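PDB 6WPX: BlEst2 from Bacillus licheniformis, which is a lipase-type esterase that probably hydrolyses ester bonds, with a C-terminal domain that is autoinhibitory. Local coordinates for residues R103-Y106 against Q107-R111; V266-P269 against L270-I273. One frame throughout, in Å; residues are numbered along the deposited sequence.

Interaction 1: residues R103-Y106 against Q107-R111; sequences REIY and QYFGR
CD1 of the Tyr106 ring comes 3.3 Å from O of Arg111, at an oblique approach, and CE1 lies beside the same carbonyl carbon. With CG anti to the backbone N (chi1 173°), the ring reaches along the helix end to cover this buried carbonyl, which has no hydrogen-bond partner. With Tyr106 replaced by an alanine, the buried O of Arg111 would probably lose its cover and the ring of Tyr137 its aromatic neighbour. O of Tyr106 accepts N of Gly110 at 2.8 Å and, weakly, N of Arg111; Gly110, with positive phi, makes this a glycine-terminated alpha-L C-cap. One turn back, NE2 of Gln107 approaches NE of Arg103 to 3.6 Å, amide and guanidinium planes 70° apart. CG2 of Ile105 lies alongside CD2 of Phe109 at 3.6 Å, and CD2 of Tyr108 stands over the centre of the Phe109 ring. Polar ends bond outward: Arg103 NH1 to Tyr137 OH, Glu104 OE1 to Trp34 NE1, Arg111 NH1 to Asp44 O. Thus the last turn of helix 91-109, in the PGAP1-like alpha/beta domain, rests on strand 34-36 through Ile105 and Tyr108, and on the loops at Pro49 and Asp79 through Phe109.

Interaction 2: residues V266-P269 against L270-I273; sequences VFMP and LLTI
Phe267, Leu270 and Leu271 form the buried side of the turn that follows the helical residues Val266 and Phe267. CD2 of Leu271 reaches CD1 of Phe267 at 4.0 Å, the two side chains meeting at a slant. The Phe267 ring owes this position to an unusual first torsion (chi1 62°), with CG held between the backbone N and the carbonyl carbon. Leu270 joins the group through its own branch: CD1 of Leu270 lies 4.3 Å from CB of Phe267, and the Leu270 CB packs against the Phe267 carbonyl. At the margin of this group, CD1 of Leu271 lies 4.1 Å from CG of Met268. Phe267, Leu270 and Leu271 all touch Ile142 of strand 138-144. Phe267 also touches Val116, Leu271 touches Ile114, and Leu270 extends to Phe203 and Leu205 of strand 201-205.

The side formed by Met268, Pro269 and Thr272 is looser and more polar. Pro269 is exposed and supplies no N-H. O of Pro269 takes N of Ile273 at 2.9 Å, nearly in line with the carbonyl, and N of Thr272 at 3.2 Å, well above the carbonyl plane. O of Met268 accepts N of Leu271, likewise from above the plane, and a water whose oxygen is 2.7 Å from it; that water also bonds OG1 of Thr272, tying the side chain of Thr272 back to the turn.

Arg140 of strand 138-144 collects the exit carbonyls, its NH1 bonding O of Leu270 and O of Ile273. The chemistry is thus divided: apolar side chains anchor the turn to the sheet, i to i-3 bonds and one i to i-4 bond close its backbone, and the positive guanidinium would probably offset the partial negative charge gathered on its terminal carbonyls.

How the interactions relate
Interactions 1 and 2 do not touch: their centres are 21 Å apart and their nearest atoms about 9 Å. Interaction 1 lies at the end of helix 91-109, interaction 2 in the turn around 268-273, and both pack on the mixed sheet of the alpha/beta-hydrolase-like domain, interaction 1 at edge strand 34-36 and interaction 2 on strands 113-118, 138-144 and 201-205. The chain itself links them, since residues 107-111 run, one residue later, into strand 113-118, whose Ile114 and Val116 lie under interaction 2. They also share neighbouring parts of the fold: Tyr137 meets interaction 1 and Arg140 interaction 2, while the loop before strand 80-83 offers Asp79 to one and Tyr78 to the other.

Interaction 1: residues R103-Y106 against Q107-R111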
loop_
_atom_site.group_PDB
_atom_site.type_symbol
_atom_site.label_atom_id
_atom_site.label_comp_id
_atom_site.label_asym_id
_atom_site.label_seq_id
_atom_site.Cartn_x
_atom_site.Cartn_y
_atom_site.Cartn_z
ATOM N N ARG A 103 -25.553 -7.635 11.358
ATOM C CA ARG A 103 -26.763 -8.292 11.843
ATOM C C ARG A 103 -27.762 -7.203 12.308
ATOM O O ARG A 103 -28.938 -7.278 11.955
ATOM C CB ARG A 103 -26.421 -9.274 12.984
ATOM C CG ARG A 103 -27.658 -10.037 13.428
ATOM C CD ARG A 103 -27.430 -10.983 14.573
ATOM N NE ARG A 103 -28.697 -11.576 15.016
ATOM C CZ ARG A 103 -29.303 -12.619 14.444
ATOM N NH1 ARG A 103 -28.789 -13.181 13.355
ATOM N NH2 ARG A 103 -30.449 -13.078 14.932
ATOM N N GLU A 104 -27.286 -6.187 13.073
ATOM C CA GLU A 104 -28.106 -5.058 13.557
ATOM C C GLU A 104 -28.574 -4.193 12.379
ATOM O O GLU A 104 -29.713 -3.731 12.366
ATOM C CB GLU A 104 -27.315 -4.163 14.520
ATOM C CG GLU A 104 -26.774 -4.844 15.763
ATOM C CD GLU A 104 -25.946 -3.934 16.649
ATOM O OE1 GLU A 104 -25.789 -2.736 16.318
ATOM O OE2 GLU A 104 -25.432 -4.433 17.676
ATOM N N ILE A 105 -27.705 -3.979 11.386
ATOM C CA ILE A 105 -28.063 -3.180 10.217
ATOM C C ILE A 105 -29.143 -3.907 9.398
ATOM O O ILE A 105 -30.125 -3.282 8.981
ATOM C CB ILE A 105 -26.818 -2.776 9.389
ATOM C CG1 ILE A 105 -25.843 -1.920 10.244
ATOM C CG2 ILE A 105 -27.241 -2.023 8.131
ATOM C CD1 ILE A 105 -24.335 -1.813 9.677
ATOM N N TYR A 106 -28.968 -5.230 9.200
ATOM C CA TYR A 106 -29.927 -6.078 8.504
ATOM C C TYR A 106 -31.291 -6.005 9.210
ATOM O O TYR A 106 -32.317 -5.885 8.541
ATOM C CB TYR A 106 -29.437 -7.537 8.459
ATOM C CG TYR A 106 -30.464 -8.499 7.903
ATOM C CD1 TYR A 106 -30.654 -8.628 6.531
ATOM C CD2 TYR A 106 -31.241 -9.288 8.748
ATOM C CE1 TYR A 106 -31.611 -9.500 6.011
ATOM C CE2 TYR A 106 -32.193 -10.168 8.242
ATOM C CZ TYR A 106 -32.383 -10.265 6.871
ATOM O OH TYR A 106 -33.320 -11.129 6.361
ATOM N N GLN A 107 -31.291 -6.100 10.564
ATOM C CA GLN A 107 -32.519 -6.006 11.355
ATOM C C GLN A 107 -33.140 -4.609 11.222
ATOM O O GLN A 107 -34.365 -4.494 11.115
ATOM C CB GLN A 107 -32.264 -6.358 12.822
ATOM C CG GLN A 107 -31.987 -7.844 13.049
ATOM C CD GLN A 107 -31.447 -8.189 14.423
ATOM O OE1 GLN A 107 -30.895 -7.360 15.167
ATOM N NE2 GLN A 107 -31.549 -9.458 14.770
ATOM N N TYR A 108 -32.296 -3.554 11.189
ATOM C CA TYR A 108 -32.786 -2.185 11.041
ATOM C C TYR A 108 -33.450 -1.952 9.666
ATOM O O TYR A 108 -34.510 -1.331 9.586
ATOM C CB TYR A 108 -31.652 -1.183 11.296
ATOM C CG TYR A 108 -32.038 0.258 11.040
ATOM C CD1 TYR A 108 -32.665 1.019 12.023
ATOM C CD2 TYR A 108 -31.756 0.868 9.819
ATOM C CE1 TYR A 108 -33.020 2.347 11.789
ATOM C CE2 TYR A 108 -32.139 2.181 9.563
ATOM C CZ TYR A 108 -32.749 2.926 10.556
ATOM O OH TYR A 108 -33.065 4.234 10.277
ATOM N N PHE A 109 -32.833 -2.429 8.578
ATOM C CA PHE A 109 -33.425 -2.201 7.254
ATOM C C PHE A 109 -34.452 -3.264 6.840
ATOM O O PHE A 109 -35.274 -3.020 5.956
ATOM C CB PHE A 109 -32.334 -2.037 6.205
ATOM C CG PHE A 109 -31.564 -0.725 6.294
ATOM C CD1 PHE A 109 -32.201 0.498 6.061
ATOM C CD2 PHE A 109 -30.192 -0.718 6.536
ATOM C CE1 PHE A 109 -31.488 1.706 6.126
ATOM C CE2 PHE A 109 -29.472 0.489 6.566
ATOM C CZ PHE A 109 -30.127 1.694 6.370
ATOM N N GLY A 110 -34.409 -4.421 7.487
ATOM C CA GLY A 110 -35.337 -5.520 7.226
ATOM C C GLY A 110 -35.020 -6.265 5.947
ATOM O O GLY A 110 -35.867 -6.983 5.417
ATOM N N ARG A 111 -33.780 -6.110 5.445
ATOM C CA ARG A 111 -33.314 -6.739 4.197
ATOM C C ARG A 111 -31.800 -6.654 4.061
ATOM O O ARG A 111 -31.163 -5.865 4.767
ATOM C CB ARG A 111 -33.971 -6.092 2.953
ATOM C CG ARG A 111 -33.816 -4.566 2.856
ATOM C CD ARG A 111 -34.667 -4.045 1.737
ATOM N NE ARG A 111 -34.717 -2.586 1.718
ATOM C CZ ARG A 111 -34.657 -1.858 0.608
ATOM N NH1 ARG A 111 -34.520 -2.446 -0.574
ATOM N NH2 ARG A 111 -34.712 -0.535 0.673
#

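Interaction 2: residues V266-P269 against L270-I273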
loop_
_atom_site.group_PDB
_atom_site.type_symbol
_atom_site.label_atom_id
_atom_site.label_comp_id
_atom_site.label_asym_id
_atom_site.label_seq_id
_atom_site.Cartn_x
_atom_site.Cartn_y
_atom_site.Cartn_z
ATOM N N VAL A 266 -20.564 6.144 -10.858
ATOM C CA VAL A 266 -19.775 5.092 -11.491
ATOM C C VAL A 266 -20.140 3.720 -10.916
ATOM O O VAL A 266 -20.385 2.803 -11.683
ATOM C CB VAL A 266 -18.239 5.358 -11.455
ATOM C CG1 VAL A 266 -17.476 4.203 -12.138
ATOM C CG2 VAL A 266 -17.902 6.704 -12.114
ATOM N N PHE A 267 -20.198 3.573 -9.591
ATOM C CA PHE A 267 -20.574 2.264 -9.055
ATOM C C PHE A 267 -22.087 2.095 -8.929
ATOM O O PHE A 267 -22.518 0.997 -8.641
ATOM C CB PHE A 267 -19.829 1.925 -7.744
ATOM C CG PHE A 267 -20.065 2.819 -6.549
ATOM C CD1 PHE A 267 -21.268 2.765 -5.845
ATOM C CD2 PHE A 267 -19.046 3.646 -6.063
ATOM C CE1 PHE A 267 -21.477 3.577 -4.728
ATOM C CE2 PHE A 267 -19.260 4.454 -4.943
ATOM C CZ PHE A 267 -20.467 4.408 -4.279
ATOM N N MET A 268 -22.899 3.140 -9.166
ATOM C CA MET A 268 -24.373 3.025 -9.089
ATOM C C MET A 268 -24.921 1.849 -9.945
ATOM O O MET A 268 -25.678 1.050 -9.386
ATOM C CB MET A 268 -25.101 4.319 -9.368
ATOM C CG MET A 268 -26.629 4.203 -9.142
ATOM S SD MET A 268 -27.519 5.721 -9.459
ATOM C CE MET A 268 -27.270 5.905 -11.247
ATOM N N PRO A 269 -24.501 1.642 -11.215
ATOM C CA PRO A 269 -24.972 0.437 -11.942
ATOM C C PRO A 269 -24.493 -0.858 -11.267
ATOM O O PRO A 269 -25.184 -1.862 -11.333
ATOM C CB PRO A 269 -24.334 0.567 -13.339
ATOM C CG PRO A 269 -23.304 1.565 -13.209
ATOM C CD PRO A 269 -23.632 2.474 -12.075
ATOM N N LEU A 270 -23.336 -0.823 -10.609
ATOM C CA LEU A 270 -22.750 -1.989 -9.918
ATOM C C LEU A 270 -23.535 -2.352 -8.664
ATOM O O LEU A 270 -23.378 -3.448 -8.138
ATOM C CB LEU A 270 -21.248 -1.770 -9.569
ATOM C CG LEU A 270 -20.330 -1.324 -10.706
ATOM C CD1 LEU A 270 -18.881 -1.402 -10.282
ATOM C CD2 LEU A 270 -20.537 -2.134 -11.983
ATOM N N LEU A 271 -24.414 -1.449 -8.205
ATOM C CA LEU A 271 -25.249 -1.738 -7.049
ATOM C C LEU A 271 -26.333 -2.750 -7.418
ATOM O O LEU A 271 -26.819 -3.425 -6.529
ATOM C CB LEU A 271 -25.918 -0.448 -6.495
ATOM C CG LEU A 271 -24.985 0.665 -6.003
ATOM C CD1 LEU A 271 -25.773 1.967 -5.777
ATOM C CD2 LEU A 271 -24.242 0.259 -4.743
ATOM N N THR A 272 -26.715 -2.848 -8.708
ATOM C CA THR A 272 -27.845 -3.705 -9.121
ATOM C C THR A 272 -27.552 -4.729 -10.217
ATOM O O THR A 272 -28.231 -5.750 -10.268
ATOM C CB THR A 272 -29.027 -2.821 -9.570
ATOM O OG1 THR A 272 -28.634 -2.033 -10.723
ATOM C CG2 THR A 272 -29.538 -1.920 -8.448
ATOM N N ILE A 273 -26.614 -4.425 -11.128
ATOM C CA ILE A 273 -26.299 -5.255 -12.290
ATOM C C ILE A 273 -25.887 -6.693 -11.932
ATOM O O ILE A 273 -25.289 -6.913 -10.878
ATOM C CB ILE A 273 -25.195 -4.530 -13.130
ATOM C CG1 ILE A 273 -25.210 -4.961 -14.595
ATOM C CG2 ILE A 273 -23.783 -4.658 -12.508
ATOM C CD1 ILE A 273 -24.071 -4.227 -15.502
HETATM O O HOH W 1 -28.103 0.552 -10.420
#